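Local structure of long form salivary protein D7L1 (Aedes aegypti, 3DXL) at residues M194-Q205 and A240-Y248. The protein binds and sequesters biogenic amines and leukotrienes of the vertebrate host response, modulating blood feeding by female mosquitoes. Residues are numbered along the deposited sequence; the frame is centred on the assembly and turned at random.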
loop_
_atom_site.group_PDB
_atom_site.type_symbol
_atom_site.label_atom_id
_atom_site.label_comp_id
_atom_site.label_asym_id
_atom_site.label_seq_id
_atom_site.Cartn_x
_atom_site.Cartn_y
_atom_site.Cartn_z
ATOM N N MET A 194 -5.379 -4.989 8.473
ATOM C CA MET A 194 -5.823 -5.568 7.200
ATOM C C MET A 194 -5.911 -4.532 6.079
ATOM O O MET A 194 -5.612 -4.835 4.926
ATOM C CB MET A 194 -7.164 -6.287 7.371
ATOM C CG MET A 194 -7.111 -7.485 8.305
ATOM S SD MET A 194 -6.327 -8.958 7.607
ATOM C CE MET A 194 -7.661 -9.614 6.585
ATOM N N LYS A 195 -6.320 -3.312 6.418
ATOM C CA LYS A 195 -6.324 -2.242 5.424
ATOM C C LYS A 195 -4.905 -1.758 5.141
ATOM O O LYS A 195 -4.568 -1.429 4.003
ATOM C CB LYS A 195 -7.237 -1.095 5.855
ATOM C CG LYS A 195 -8.691 -1.464 5.696
ATOM C CD LYS A 195 -9.613 -0.384 6.197
ATOM C CE LYS A 195 -11.058 -0.732 5.916
ATOM N NZ LYS A 195 -11.974 0.041 6.786
ATOM N N GLY A 196 -4.058 -1.741 6.164
ATOM C CA GLY A 196 -2.684 -1.284 6.005
ATOM C C GLY A 196 -1.827 -2.164 5.124
ATOM O O GLY A 196 -0.876 -1.696 4.505
ATOM N N ILE A 197 -2.145 -3.454 5.076
ATOM C CA ILE A 197 -1.464 -4.362 4.153
ATOM C C ILE A 197 -2.316 -4.692 2.936
ATOM O O ILE A 197 -1.965 -5.566 2.148
ATOM C CB ILE A 197 -0.980 -5.640 4.846
ATOM C CG1 ILE A 197 -2.191 -6.445 5.393
ATOM C CG2 ILE A 197 0.070 -5.249 5.887
ATOM C CD1 ILE A 197 -1.863 -7.785 6.011
ATOM N N ARG A 198 -3.434 -3.976 2.809
ATOM C CA ARG A 198 -4.238 -3.957 1.580
ATOM C C ARG A 198 -4.984 -5.264 1.296
ATOM O O ARG A 198 -5.422 -5.514 0.181
ATOM C CB ARG A 198 -3.388 -3.498 0.375
ATOM C CG ARG A 198 -3.279 -1.974 0.216
ATOM C CD ARG A 198 -2.410 -1.304 1.280
ATOM N NE ARG A 198 -2.262 0.130 1.029
ATOM C CZ ARG A 198 -1.567 0.971 1.783
ATOM N NH1 ARG A 198 -0.936 0.557 2.874
ATOM N NH2 ARG A 198 -1.507 2.257 1.449
ATOM N N TYR A 199 -5.145 -6.100 2.324
ATOM C CA TYR A 199 -6.009 -7.284 2.199
ATOM C C TYR A 199 -7.473 -6.864 2.120
ATOM O O TYR A 199 -8.284 -7.578 1.538
ATOM C CB TYR A 199 -5.839 -8.240 3.376
ATOM C CG TYR A 199 -4.554 -9.017 3.413
ATOM C CD1 TYR A 199 -3.491 -8.730 2.564
ATOM C CD2 TYR A 199 -4.393 -10.032 4.351
ATOM C CE1 TYR A 199 -2.318 -9.443 2.638
ATOM C CE2 TYR A 199 -3.235 -10.742 4.436
ATOM C CZ TYR A 199 -2.194 -10.458 3.587
ATOM O OH TYR A 199 -1.025 -11.156 3.688
ATOM N N ILE A 200 -7.783 -5.710 2.717
ATOM C CA ILE A 200 -9.107 -5.101 2.680
ATOM C C ILE A 200 -8.940 -3.698 2.115
ATOM O O ILE A 200 -8.029 -2.972 2.509
ATOM C CB ILE A 200 -9.741 -5.028 4.102
ATOM C CG1 ILE A 200 -9.875 -6.431 4.719
ATOM C CG2 ILE A 200 -11.081 -4.289 4.092
ATOM C CD1 ILE A 200 -10.962 -7.321 4.120
ATOM N N THR A 201 -9.807 -3.341 1.170
ATOM C CA THR A 201 -9.771 -2.017 0.522
ATOM C C THR A 201 -10.385 -0.927 1.407
ATOM O O THR A 201 -10.994 -1.208 2.435
ATOM C CB THR A 201 -10.540 -2.043 -0.822
ATOM O OG1 THR A 201 -11.932 -2.227 -0.564
ATOM C CG2 THR A 201 -10.027 -3.154 -1.727
ATOM N N LYS A 202 -10.262 0.327 0.961
ATOM C CA LYS A 202 -10.894 1.471 1.642
ATOM C C LYS A 202 -12.419 1.340 1.832
ATOM O O LYS A 202 -12.971 1.857 2.806
ATOM C CB LYS A 202 -10.556 2.785 0.920
ATOM C CG LYS A 202 -11.211 2.945 -0.454
ATOM C CD LYS A 202 -10.994 4.338 -1.038
ATOM C CE LYS A 202 -11.841 4.552 -2.282
ATOM N NZ LYS A 202 -11.644 5.904 -2.884
ATOM N N ASP A 203 -13.079 0.652 0.899
ATOM C CA ASP A 203 -14.523 0.410 0.965
ATOM C C ASP A 203 -14.863 -0.942 1.586
ATOM O O ASP A 203 -15.908 -1.530 1.291
ATOM C CB ASP A 203 -15.145 0.527 -0.429
ATOM C CG ASP A 203 -14.966 1.903 -1.035
ATOM O OD1 ASP A 203 -15.380 2.902 -0.402
ATOM O OD2 ASP A 203 -14.419 1.983 -2.154
ATOM N N ASN A 204 -13.967 -1.431 2.444
ATOM C CA ASN A 204 -14.179 -2.664 3.195
ATOM C C ASN A 204 -14.414 -3.892 2.319
ATOM O O ASN A 204 -15.197 -4.759 2.682
ATOM C CB ASN A 204 -15.312 -2.497 4.228
ATOM C CG ASN A 204 -15.044 -1.377 5.216
ATOM O OD1 ASN A 204 -14.102 -1.444 6.000
ATOM N ND2 ASN A 204 -15.878 -0.341 5.184
ATOM N N GLN A 205 -13.723 -3.979 1.183
ATOM C CA GLN A 205 -13.825 -5.172 0.333
ATOM C C GLN A 205 -12.562 -6.026 0.388
ATOM O O GLN A 205 -11.445 -5.507 0.432
ATOM C CB GLN A 205 -14.156 -4.812 -1.124
ATOM C CG GLN A 205 -15.422 -3.951 -1.327
ATOM C CD GLN A 205 -16.721 -4.607 -0.854
ATOM O OE1 GLN A 205 -16.824 -5.832 -0.752
ATOM N NE2 GLN A 205 -17.721 -3.781 -0.569
ATOM N N ALA A 240 -20.058 -3.442 7.723
ATOM C CA ALA A 240 -18.800 -3.128 7.043
ATOM C C ALA A 240 -17.583 -3.114 7.960
ATOM O O ALA A 240 -16.515 -3.581 7.567
ATOM C CB ALA A 240 -18.919 -1.794 6.303
ATOM N N LYS A 241 -17.755 -2.586 9.170
ATOM C CA LYS A 241 -16.649 -2.394 10.110
ATOM C C LYS A 241 -16.090 -3.695 10.678
ATOM O O LYS A 241 -15.037 -3.697 11.317
ATOM C CB LYS A 241 -17.074 -1.473 11.258
ATOM C CG LYS A 241 -17.149 0.001 10.894
ATOM C CD LYS A 241 -17.259 0.868 12.144
ATOM C CE LYS A 241 -17.387 2.349 11.805
ATOM N NZ LYS A 241 -16.167 2.906 11.147
ATOM N N GLU A 242 -16.791 -4.800 10.444
ATOM C CA GLU A 242 -16.359 -6.096 10.959
ATOM C C GLU A 242 -15.741 -6.996 9.907
ATOM O O GLU A 242 -15.298 -8.109 10.223
ATOM C CB GLU A 242 -17.529 -6.804 11.621
ATOM C CG GLU A 242 -17.918 -6.178 12.944
ATOM C CD GLU A 242 -18.904 -7.020 13.720
ATOM O OE1 GLU A 242 -19.726 -7.726 13.094
ATOM O OE2 GLU A 242 -18.866 -6.959 14.964
ATOM N N LYS A 243 -15.691 -6.514 8.666
ATOM C CA LYS A 243 -15.225 -7.355 7.574
ATOM C C LYS A 243 -13.744 -7.719 7.696
ATOM O O LYS A 243 -13.398 -8.884 7.492
ATOM C CB LYS A 243 -15.595 -6.758 6.211
ATOM C CG LYS A 243 -17.106 -6.805 5.946
ATOM C CD LYS A 243 -17.527 -6.019 4.716
ATOM C CE LYS A 243 -17.314 -6.816 3.455
ATOM N NZ LYS A 243 -17.516 -5.989 2.241
ATOM N N SER A 244 -12.887 -6.754 8.051
ATOM C CA SER A 244 -11.454 -7.040 8.252
ATOM C C SER A 244 -11.256 -8.145 9.285
ATOM O O SER A 244 -10.558 -9.133 9.041
ATOM C CB SER A 244 -10.694 -5.794 8.708
ATOM O OG SER A 244 -10.533 -4.874 7.643
ATOM N N TRP A 245 -11.892 -7.969 10.438
ATOM C CA TRP A 245 -11.798 -8.946 11.516
ATOM C C TRP A 245 -12.346 -10.309 11.085
ATOM O O TRP A 245 -11.744 -11.346 11.374
ATOM C CB TRP A 245 -12.534 -8.412 12.740
ATOM C CG TRP A 245 -12.605 -9.380 13.890
ATOM C CD1 TRP A 245 -11.648 -9.598 14.845
ATOM C CD2 TRP A 245 -13.701 -10.252 14.209
ATOM N NE1 TRP A 245 -12.087 -10.554 15.742
ATOM C CE2 TRP A 245 -13.334 -10.979 15.368
ATOM C CE3 TRP A 245 -14.950 -10.500 13.625
ATOM C CZ2 TRP A 245 -14.183 -11.922 15.968
ATOM C CZ3 TRP A 245 -15.788 -11.450 14.214
ATOM C CH2 TRP A 245 -15.400 -12.143 15.375
ATOM N N HIS A 246 -13.477 -10.307 10.384
ATOM C CA HIS A 246 -14.044 -11.547 9.877
ATOM C C HIS A 246 -13.049 -12.352 9.051
ATOM O O HIS A 246 -12.893 -13.559 9.252
ATOM C CB HIS A 246 -15.297 -11.282 9.047
ATOM C CG HIS A 246 -15.784 -12.483 8.302
ATOM N ND1 HIS A 246 -16.499 -13.497 8.908
ATOM C CD2 HIS A 246 -15.658 -12.835 7.000
ATOM C CE1 HIS A 246 -16.794 -14.418 8.009
ATOM N NE2 HIS A 246 -16.292 -14.044 6.845
ATOM N N TYR A 247 -12.390 -11.692 8.095
ATOM C CA TYR A 247 -11.467 -12.410 7.240
ATOM C C TYR A 247 -10.221 -12.856 7.987
ATOM O O TYR A 247 -9.727 -13.966 7.762
ATOM C CB TYR A 247 -11.128 -11.589 5.993
ATOM C CG TYR A 247 -12.235 -11.648 4.964
ATOM C CD1 TYR A 247 -12.436 -12.793 4.203
ATOM C CD2 TYR A 247 -13.094 -10.571 4.775
ATOM C CE1 TYR A 247 -13.453 -12.862 3.269
ATOM C CE2 TYR A 247 -14.120 -10.631 3.828
ATOM C CZ TYR A 247 -14.287 -11.778 3.091
ATOM O OH TYR A 247 -15.288 -11.851 2.157
ATOM N N TYR A 248 -9.728 -11.997 8.876
ATOM C CA TYR A 248 -8.592 -12.378 9.715
ATOM C C TYR A 248 -8.897 -13.643 10.534
ATOM O O TYR A 248 -8.148 -14.622 10.481
ATOM C CB TYR A 248 -8.196 -11.212 10.623
ATOM C CG TYR A 248 -7.091 -11.544 11.594
ATOM C CD1 TYR A 248 -5.775 -11.679 11.161
ATOM C CD2 TYR A 248 -7.366 -11.759 12.952
ATOM C CE1 TYR A 248 -4.747 -12.002 12.058
ATOM C CE2 TYR A 248 -6.349 -12.077 13.853
ATOM C CZ TYR A 248 -5.049 -12.196 13.398
ATOM O OH TYR A 248 -4.032 -12.510 14.271
#
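In one of its two conformers, Lys-243 NZ donates to Asn-204 O at 2.7 Å, tilted 30° from the carbonyl plane, and makes a weak second bond to Gln-205 OE1. This joins helix 243-253 to the type I beta turn Thr-201 to Asn-204 in the all-helical, odorant-binding-protein-like C-terminal domain, whose pocket takes biogenic amines. A bend in the lysine chain (chi3 82°) brings the ammonium to the carbonyl and lays CD and CE alongside it. Beside this bond the Asn-204 amide packs against Ala-240, with ND2 3.6 Å from the alanine CB, while its OD1 accepts from Lys-195 NZ at 2.7 Å. Lys-195 NZ also forms a salt bridge with Asp-191, which through its other carboxylate oxygen bonds Ser-244 OG and so serves both segments. The serine hydroxyl lies against aliphatic carbon, 3.4 Å from Ile-200 CG1 and 3.7 Å from Met-194 CB. Ile-200 CD1 comes within 3.9 Å of Tyr-247 CD2, the isoleucine side chain running roughly perpendicular to the tyrosine, whose hydroxyl bonds Glu-236. The folded Met-194 chain curls its CE to 4.0 Å from Tyr-247 CB and sets SD 4.2 Å from Tyr-248 CB.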